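Local coordinates for probable branched-chain amino acid ABC transporter, amino acid binding protein (Thermus thermophilus, PDB 3LKB) that binds valine and probably delivers branched-chain amino acids to an ABC transporter for uptake, at residues A147-P152 with V202-V207; F255-E260 with R357-K362. The protein carries 2 engineered substitutions. One frame throughout, in Å; residues are numbered along the deposited sequence.

Contact 1 of 2, residues A147-P152 with V202-V207; sequences ALVVHP and VVHQNV
Val202 sets its CG1, anti to its own backbone N (chi1 -173°), against CG2 of Val149 at 4.0 Å, the two side chains meeting obliquely on the sheet face that Phe194 of helix 188-196 packs against. Val203 N donates to Ala147 O at 2.9 Å, while Val203 O receives Val149 N. On the other face CB of Val203 lies 3.8 Å from CD2 of Leu148, and the two side chains lie alongside each other. His204 returns to the face of Val149, and its CD2 is 3.9 Å from Val149 CG1; Val211 and Ile214 of helix 208-220 also touch this side chain. The strands 145-150 and 201-205 are parallel neighbours in the seven-stranded sheet of one lobe of the periplasmic binding protein fold, joined through helices and strand 173-179, which pairs with the far edge of 145-150. Gln205 N donates to Val149 O, and its own O accepts His151 N at 3.0 Å. Its CB meets Val150 CG2, whereas its amide turns off to Phe155, where NE2 donates to the backbone O of this residue of the valine pocket. Asn206, just past the strand end, brings OD1 to the edge of the His151 ring, 3.3 Å from CD2, with amide and ring planes 83° apart. That ring carries Pro152 CD over one face, and its ND1 bonds Ser153 OG; Asn206 OD1 also accepts Val207 N.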
ATOM      1  N   ALA A 147      -3.583  -2.907 -30.164  1.00 11.08           N
ATOM      2  CA  ALA A 147      -3.379  -4.019 -29.276  1.00 10.92           C
ATOM      3  C   ALA A 147      -3.998  -3.630 -27.939  1.00 11.49           C
ATOM      4  O   ALA A 147      -3.973  -2.457 -27.538  1.00 13.00           O
ATOM      5  CB  ALA A 147      -1.925  -4.262 -29.120  1.00 10.75           C
ATOM      6  N   LEU A 148      -4.577  -4.596 -27.254  1.00 11.40           N
ATOM      7  CA  LEU A 148      -5.075  -4.358 -25.938  1.00 11.39           C
ATOM      8  C   LEU A 148      -4.122  -5.013 -24.958  1.00 11.42           C
ATOM      9  O   LEU A 148      -3.691  -6.151 -25.178  1.00 11.79           O
ATOM     10  CB  LEU A 148      -6.487  -4.928 -25.777  1.00 12.18           C
ATOM     11  CG  LEU A 148      -7.611  -4.484 -26.747  1.00 14.68           C
ATOM     12  CD1 LEU A 148      -8.979  -5.071 -26.297  1.00 16.27           C
ATOM     13  CD2 LEU A 148      -7.717  -2.970 -26.934  1.00 14.64           C
ATOM     14  N   VAL A 149      -3.794  -4.287 -23.882  1.00 10.66           N
ATOM     15  CA  VAL A 149      -3.056  -4.824 -22.744  1.00  9.88           C
ATOM     16  C   VAL A 149      -3.828  -4.598 -21.433  1.00  8.80           C
ATOM     17  O   VAL A 149      -4.146  -3.484 -21.081  1.00  9.26           O
ATOM     18  CB  VAL A 149      -1.623  -4.198 -22.641  1.00 10.58           C
ATOM     19  CG1 VAL A 149      -0.961  -4.550 -21.315  1.00  9.77           C
ATOM     20  CG2 VAL A 149      -0.768  -4.686 -23.760  1.00 10.13           C
ATOM     21  N   VAL A 150      -3.990  -5.652 -20.660  1.00  7.95           N
ATOM     22  CA  VAL A 150      -5.066  -5.794 -19.741  1.00  7.81           C
ATOM     23  C   VAL A 150      -4.593  -6.512 -18.485  1.00  8.61           C
ATOM     24  O   VAL A 150      -3.712  -7.392 -18.530  1.00  9.05           O
ATOM     25  CB  VAL A 150      -6.119  -6.571 -20.478  1.00  8.25           C
ATOM     26  CG1 VAL A 150      -6.563  -7.807 -19.774  1.00  9.16           C
ATOM     27  CG2 VAL A 150      -7.204  -5.684 -20.930  1.00  9.27           C
ATOM     28  N   HIS A 151      -5.127  -6.089 -17.349  1.00  8.06           N
ATOM     29  CA  HIS A 151      -4.768  -6.675 -16.087  1.00  7.97           C
ATOM     30  C   HIS A 151      -5.313  -8.102 -16.075  1.00  8.35           C
ATOM     31  O   HIS A 151      -6.407  -8.377 -16.648  1.00  7.11           O
ATOM     32  CB  HIS A 151      -5.413  -5.844 -14.984  1.00  8.12           C
ATOM     33  CG  HIS A 151      -5.008  -6.241 -13.606  1.00  8.88           C
ATOM     34  ND1 HIS A 151      -5.719  -7.161 -12.860  1.00  6.28           N
ATOM     35  CD2 HIS A 151      -3.945  -5.868 -12.844  1.00  8.18           C
ATOM     36  CE1 HIS A 151      -5.117  -7.320 -11.691  1.00  6.68           C
ATOM     37  NE2 HIS A 151      -4.042  -6.547 -11.657  1.00  7.62           N
ATOM     38  N   PRO A 152      -4.574  -9.027 -15.416  1.00  8.56           N
ATOM     39  CA  PRO A 152      -4.992 -10.441 -15.478  1.00  8.84           C
ATOM     40  C   PRO A 152      -6.081 -10.682 -14.466  1.00  8.94           C
ATOM     41  O   PRO A 152      -5.814 -11.184 -13.410  1.00 10.28           O
ATOM     42  CB  PRO A 152      -3.721 -11.210 -15.078  1.00  7.81           C
ATOM     43  CG  PRO A 152      -2.591 -10.105 -14.977  1.00  8.42           C
ATOM     44  CD  PRO A 152      -3.358  -8.885 -14.590  1.00  8.57           C
ATOM     45  N   VAL A 202      -1.646   1.185 -28.592  1.00 10.30           N
ATOM     46  CA  VAL A 202      -1.900   0.244 -27.528  1.00 10.06           C
ATOM     47  C   VAL A 202      -2.902   0.836 -26.536  1.00  9.89           C
ATOM     48  O   VAL A 202      -2.685   1.920 -25.985  1.00  9.20           O
ATOM     49  CB  VAL A 202      -0.602  -0.099 -26.769  1.00  9.57           C
ATOM     50  CG1 VAL A 202      -0.852  -1.186 -25.793  1.00  8.84           C
ATOM     51  CG2 VAL A 202       0.428  -0.502 -27.715  1.00  7.80           C
ATOM     52  N   VAL A 203      -3.995   0.122 -26.317  1.00  9.15           N
ATOM     53  CA  VAL A 203      -4.975   0.563 -25.342  1.00  8.61           C
ATOM     54  C   VAL A 203      -4.812  -0.261 -24.088  1.00  8.83           C
ATOM     55  O   VAL A 203      -4.814  -1.482 -24.164  1.00  8.41           O
ATOM     56  CB  VAL A 203      -6.388   0.373 -25.875  1.00  8.58           C
ATOM     57  CG1 VAL A 203      -7.426   0.631 -24.775  1.00  5.80           C
ATOM     58  CG2 VAL A 203      -6.588   1.285 -27.055  1.00  7.75           C
ATOM     59  N   HIS A 204      -4.704   0.409 -22.941  1.00  9.15           N
ATOM     60  CA  HIS A 204      -4.514  -0.290 -21.648  1.00  9.07           C
ATOM     61  C   HIS A 204      -5.752  -0.323 -20.765  1.00  8.92           C
ATOM     62  O   HIS A 204      -6.434   0.677 -20.598  1.00  9.01           O
ATOM     63  CB  HIS A 204      -3.434   0.424 -20.849  1.00  8.73           C
ATOM     64  CG  HIS A 204      -2.048   0.244 -21.389  1.00  9.61           C
ATOM     65  ND1 HIS A 204      -1.526   1.035 -22.400  1.00  7.58           N
ATOM     66  CD2 HIS A 204      -1.070  -0.635 -21.059  1.00  7.62           C
ATOM     67  CE1 HIS A 204      -0.278   0.679 -22.639  1.00  4.37           C
ATOM     68  NE2 HIS A 204       0.022  -0.332 -21.842  1.00  8.70           N
ATOM     69  N   GLN A 205      -6.009  -1.464 -20.142  1.00  9.61           N
ATOM     70  CA  GLN A 205      -6.964  -1.537 -19.039  1.00  7.79           C
ATOM     71  C   GLN A 205      -6.244  -2.096 -17.835  1.00  7.78           C
ATOM     72  O   GLN A 205      -6.072  -3.304 -17.678  1.00  8.11           O
ATOM     73  CB  GLN A 205      -8.140  -2.439 -19.410  1.00  8.17           C
ATOM     74  CG  GLN A 205      -9.012  -2.888 -18.239  1.00  7.08           C
ATOM     75  CD  GLN A 205      -9.927  -1.774 -17.632  1.00  5.71           C
ATOM     76  OE1 GLN A 205      -9.707  -0.579 -17.823  1.00  6.70           O
ATOM     77  NE2 GLN A 205     -10.938  -2.193 -16.868  1.00  3.93           N
ATOM     78  N   ASN A 206      -5.859  -1.229 -16.926  1.00  8.23           N
ATOM     79  CA  ASN A 206      -4.993  -1.667 -15.856  1.00  8.15           C
ATOM     80  C   ASN A 206      -4.964  -0.620 -14.761  1.00  8.26           C
ATOM     81  O   ASN A 206      -5.649   0.405 -14.883  1.00  8.61           O
ATOM     82  CB  ASN A 206      -3.604  -1.826 -16.469  1.00  9.05           C
ATOM     83  CG  ASN A 206      -2.863  -3.035 -15.943  1.00  9.47           C
ATOM     84  OD1 ASN A 206      -3.012  -3.391 -14.776  1.00 11.38           O
ATOM     85  ND2 ASN A 206      -2.066  -3.680 -16.804  1.00  7.66           N
ATOM     86  N   VAL A 207      -4.204  -0.864 -13.692  1.00  7.20           N
ATOM     87  CA  VAL A 207      -3.848   0.204 -12.780  1.00  7.39           C
ATOM     88  C   VAL A 207      -2.563   0.770 -13.334  1.00  8.59           C
ATOM     89  O   VAL A 207      -2.030   0.233 -14.309  1.00  8.91           O
ATOM     90  CB  VAL A 207      -3.649  -0.221 -11.305  1.00  6.81           C
ATOM     91  CG1 VAL A 207      -5.021  -0.303 -10.566  1.00  4.59           C
ATOM     92  CG2 VAL A 207      -2.824  -1.534 -11.206  1.00  7.97           C
TER

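Contact 2 of 2, residues F255-E260 with R357-K362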
ATOM      1  N   PHE A 255     -13.768  12.001 -14.368  1.00  7.36           N
ATOM      2  CA  PHE A 255     -13.394  12.936 -13.303  1.00  7.83           C
ATOM      3  C   PHE A 255     -12.795  14.253 -13.784  1.00  8.88           C
ATOM      4  O   PHE A 255     -12.266  14.341 -14.887  1.00  9.31           O
ATOM      5  CB  PHE A 255     -12.487  12.253 -12.256  1.00  7.25           C
ATOM      6  CG  PHE A 255     -13.197  11.139 -11.508  1.00  5.95           C
ATOM      7  CD1 PHE A 255     -13.149   9.816 -11.985  1.00  2.32           C
ATOM      8  CD2 PHE A 255     -14.004  11.429 -10.384  1.00  3.02           C
ATOM      9  CE1 PHE A 255     -13.871   8.799 -11.337  1.00  2.05           C
ATOM     10  CE2 PHE A 255     -14.723  10.408  -9.708  1.00  2.00           C
ATOM     11  CZ  PHE A 255     -14.657   9.098 -10.183  1.00  2.00           C
ATOM     12  N   TYR A 256     -12.954  15.288 -12.955  1.00  9.50           N
ATOM     13  CA  TYR A 256     -12.198  16.510 -13.054  1.00  9.22           C
ATOM     14  C   TYR A 256     -10.774  16.222 -12.587  1.00  9.24           C
ATOM     15  O   TYR A 256     -10.549  15.291 -11.760  1.00  9.80           O
ATOM     16  CB  TYR A 256     -12.815  17.552 -12.111  1.00  9.66           C
ATOM     17  CG  TYR A 256     -14.075  18.157 -12.635  1.00 10.77           C
ATOM     18  CD1 TYR A 256     -14.053  18.926 -13.797  1.00 13.22           C
ATOM     19  CD2 TYR A 256     -15.290  17.976 -11.997  1.00 12.61           C
ATOM     20  CE1 TYR A 256     -15.191  19.496 -14.305  1.00 13.38           C
ATOM     21  CE2 TYR A 256     -16.467  18.568 -12.515  1.00 11.88           C
ATOM     22  CZ  TYR A 256     -16.391  19.306 -13.668  1.00 13.32           C
ATOM     23  OH  TYR A 256     -17.485  19.908 -14.238  1.00 16.25           O
ATOM     24  N   MET A 257      -9.827  17.024 -13.088  1.00  8.23           N
ATOM     25  CA  MET A 257      -8.449  16.974 -12.637  1.00  7.92           C
ATOM     26  C   MET A 257      -8.207  17.868 -11.448  1.00  8.78           C
ATOM     27  O   MET A 257      -8.960  18.831 -11.189  1.00  8.83           O
ATOM     28  CB  MET A 257      -7.508  17.396 -13.740  1.00  6.82           C
ATOM     29  CG  MET A 257      -7.674  16.631 -15.061  1.00  8.90           C
ATOM     30  SD  MET A 257      -7.278  14.869 -14.815  1.00  5.18           S
ATOM     31  CE  MET A 257      -7.931  14.258 -16.291  1.00 15.23           C
ATOM     32  N   ALA A 258      -7.108  17.577 -10.773  1.00  9.42           N
ATOM     33  CA  ALA A 258      -6.661  18.317  -9.615  1.00 10.97           C
ATOM     34  C   ALA A 258      -6.398  19.804  -9.929  1.00 11.95           C
ATOM     35  O   ALA A 258      -6.447  20.650  -9.018  1.00 12.94           O
ATOM     36  CB  ALA A 258      -5.407  17.665  -9.048  1.00 10.50           C
ATOM     37  N   HIS A 259      -6.174  20.121 -11.199  1.00 11.16           N
ATOM     38  CA  HIS A 259      -5.832  21.476 -11.557  1.00 12.16           C
ATOM     39  C   HIS A 259      -7.013  22.242 -12.077  1.00 12.02           C
ATOM     40  O   HIS A 259      -6.878  23.406 -12.400  1.00 13.37           O
ATOM     41  CB  HIS A 259      -4.658  21.522 -12.555  1.00 11.30           C
ATOM     42  CG  HIS A 259      -4.990  20.975 -13.910  1.00 16.27           C
ATOM     43  ND1 HIS A 259      -4.750  19.660 -14.264  1.00 19.97           N
ATOM     44  CD2 HIS A 259      -5.523  21.570 -15.008  1.00 17.53           C
ATOM     45  CE1 HIS A 259      -5.129  19.470 -15.518  1.00 17.47           C
ATOM     46  NE2 HIS A 259      -5.596  20.610 -15.993  1.00 17.66           N
ATOM     47  N   GLU A 260      -8.173  21.620 -12.168  1.00 12.26           N
ATOM     48  CA  GLU A 260      -9.373  22.387 -12.555  1.00 13.09           C
ATOM     49  C   GLU A 260     -10.126  23.006 -11.350  1.00 13.41           C
ATOM     50  O   GLU A 260      -9.917  22.635 -10.176  1.00 13.03           O
ATOM     51  CB  GLU A 260     -10.293  21.540 -13.438  1.00 13.33           C
ATOM     52  CG  GLU A 260      -9.669  21.102 -14.745  1.00 14.42           C
ATOM     53  CD  GLU A 260     -10.480  20.016 -15.458  1.00 19.14           C
ATOM     54  OE1 GLU A 260     -10.400  18.824 -15.046  1.00 18.18           O
ATOM     55  OE2 GLU A 260     -11.181  20.359 -16.461  1.00 20.76           O
ATOM     56  N   ARG A 357     -14.374  12.336 -20.655  1.00  7.74           N
ATOM     57  CA  ARG A 357     -13.561  13.022 -21.640  1.00  6.71           C
ATOM     58  C   ARG A 357     -12.315  12.187 -21.913  1.00  6.99           C
ATOM     59  O   ARG A 357     -12.009  11.236 -21.176  1.00  6.34           O
ATOM     60  CB  ARG A 357     -13.095  14.411 -21.117  1.00  8.34           C
ATOM     61  CG  ARG A 357     -14.164  15.346 -20.537  1.00  4.31           C
ATOM     62  CD  ARG A 357     -13.523  16.591 -19.997  1.00  5.20           C
ATOM     63  NE  ARG A 357     -12.936  16.386 -18.672  1.00  6.24           N
ATOM     64  CZ  ARG A 357     -12.335  17.335 -17.947  1.00  5.48           C
ATOM     65  NH1 ARG A 357     -12.242  18.580 -18.436  1.00  5.49           N
ATOM     66  NH2 ARG A 357     -11.815  17.035 -16.742  1.00  2.00           N
ATOM     67  N   ILE A 358     -11.626  12.516 -22.998  1.00  6.65           N
ATOM     68  CA  ILE A 358     -10.282  12.039 -23.211  1.00  7.12           C
ATOM     69  C   ILE A 358      -9.319  13.167 -22.827  1.00  8.21           C
ATOM     70  O   ILE A 358      -9.488  14.332 -23.229  1.00  7.75           O
ATOM     71  CB  ILE A 358     -10.059  11.630 -24.687  1.00  8.30           C
ATOM     72  CG1 ILE A 358     -11.170  10.689 -25.209  1.00  8.76           C
ATOM     73  CG2 ILE A 358      -8.639  11.123 -24.976  1.00  4.75           C
ATOM     74  CD1 ILE A 358     -11.357   9.497 -24.469  1.00 14.84           C
ATOM     75  N   LEU A 359      -8.315  12.829 -22.022  1.00  9.35           N
ATOM     76  CA  LEU A 359      -7.286  13.803 -21.651  1.00 10.65           C
ATOM     77  C   LEU A 359      -5.941  13.316 -22.190  1.00 10.88           C
ATOM     78  O   LEU A 359      -5.751  12.108 -22.362  1.00 11.16           O
ATOM     79  CB  LEU A 359      -7.237  14.033 -20.135  1.00 10.30           C
ATOM     80  CG  LEU A 359      -8.633  14.389 -19.542  1.00 13.67           C
ATOM     81  CD1 LEU A 359      -9.467  13.237 -19.034  1.00 13.28           C
ATOM     82  CD2 LEU A 359      -8.597  15.436 -18.475  1.00 12.03           C
ATOM     83  N   GLU A 360      -5.032  14.251 -22.485  1.00 10.62           N
ATOM     84  CA  GLU A 360      -3.723  13.923 -22.972  1.00 10.70           C
ATOM     85  C   GLU A 360      -2.697  14.414 -21.973  1.00 10.61           C
ATOM     86  O   GLU A 360      -2.795  15.560 -21.502  1.00 11.35           O
ATOM     87  CB  GLU A 360      -3.468  14.594 -24.324  1.00 11.04           C
ATOM     88  CG  GLU A 360      -2.039  14.276 -24.843  1.00 15.53           C
ATOM     89  CD  GLU A 360      -1.698  14.840 -26.209  1.00 22.22           C
ATOM     90  OE1 GLU A 360      -2.492  15.582 -26.833  1.00 26.68           O
ATOM     91  OE2 GLU A 360      -0.588  14.551 -26.672  1.00 27.26           O
ATOM     92  N   ALA A 361      -1.718  13.577 -21.655  1.00 10.40           N
ATOM     93  CA  ALA A 361      -0.614  13.969 -20.752  1.00 11.16           C
ATOM     94  C   ALA A 361       0.335  14.940 -21.485  1.00 11.75           C
ATOM     95  O   ALA A 361       0.923  14.571 -22.536  1.00  9.75           O
ATOM     96  CB  ALA A 361       0.170  12.723 -20.309  1.00 10.12           C
ATOM     97  N   LYS A 362       0.449  16.175 -20.969  1.00 12.77           N
ATOM     98  CA  LYS A 362       1.350  17.189 -21.588  1.00 13.80           C
ATOM     99  C   LYS A 362       2.200  17.881 -20.528  1.00 14.10           C
ATOM    100  O   LYS A 362       1.671  18.435 -19.578  1.00 14.50           O
ATOM    101  CB  LYS A 362       0.583  18.229 -22.383  1.00 14.03           C
ATOM    102  CG  LYS A 362      -0.661  17.733 -23.067  1.00 18.22           C
ATOM    103  CD  LYS A 362      -0.689  18.040 -24.545  1.00 23.70           C
ATOM    104  CE  LYS A 362      -1.651  19.131 -24.857  1.00 28.60           C
ATOM    105  NZ  LYS A 362      -2.509  18.745 -26.019  1.00 31.18           N
TER
HETATM  106  O   HOH W   1     -12.972  14.003 -17.499  1.00  9.79           O
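Glu260 and Arg357 meet tip to tip in an end-on, two-pronged salt bridge: NH2 of Arg357 donates to OE1 of Glu260 at 2.8 Å, and NH1 of Arg357 to OE2 of Glu260 at 2.9 Å. Both oxygens use their syn lone pairs, and the carboxylate and guanidinium planes lie only 12° apart. NH2 also gives a weak bond to Phe255 O, and a water accepts from NE of Arg357 at 2.7 Å and donates to the same carbonyl. A bend in the arginine chain at chi3 (-80°) places NE on the loop side of CD. The loop follows strand 250-253, and Arg357 opens strand 357-362, which runs antiparallel to strand 250-253 in the sheet. Within the loop, Met257 to Glu260 form a type I beta turn, whose backbone bond runs from Glu260 N to Met257 O; Met257 N returns a 2.7 Å bond to Glu260 OE1, so this oxygen is gripped by two donors. An alanine at Glu260 would probably leave the guanidinium without its counter-charge and Met257 N without its acceptor. Farther out, Pro368 and Val335 touch the Arg357 side chain, and Tyr256 bonds Phe333 through its backbone.

After the N-terminal strands and helices, the chain reaches strand 145-150, then passes through helices and strand 173-179 before contact 1 closes a loop of 49 residues at 202-207. It continues through strands 226-229 and 250-253, and only then opens contact 2, whose longer loop of 96 residues, about half of it helical, ends at strand 357-362. The contacts therefore follow in series, neither nesting nor crossing. Both reach the same mixed sheet: contact 1 joins two parallel strands, contact 2 fastens the loop after strand 250-253 to the first antiparallel strand. Their nearest atoms are about 10 Å apart, with strands 226-229 and 250-253 lying between strands 201-205 and 357-362.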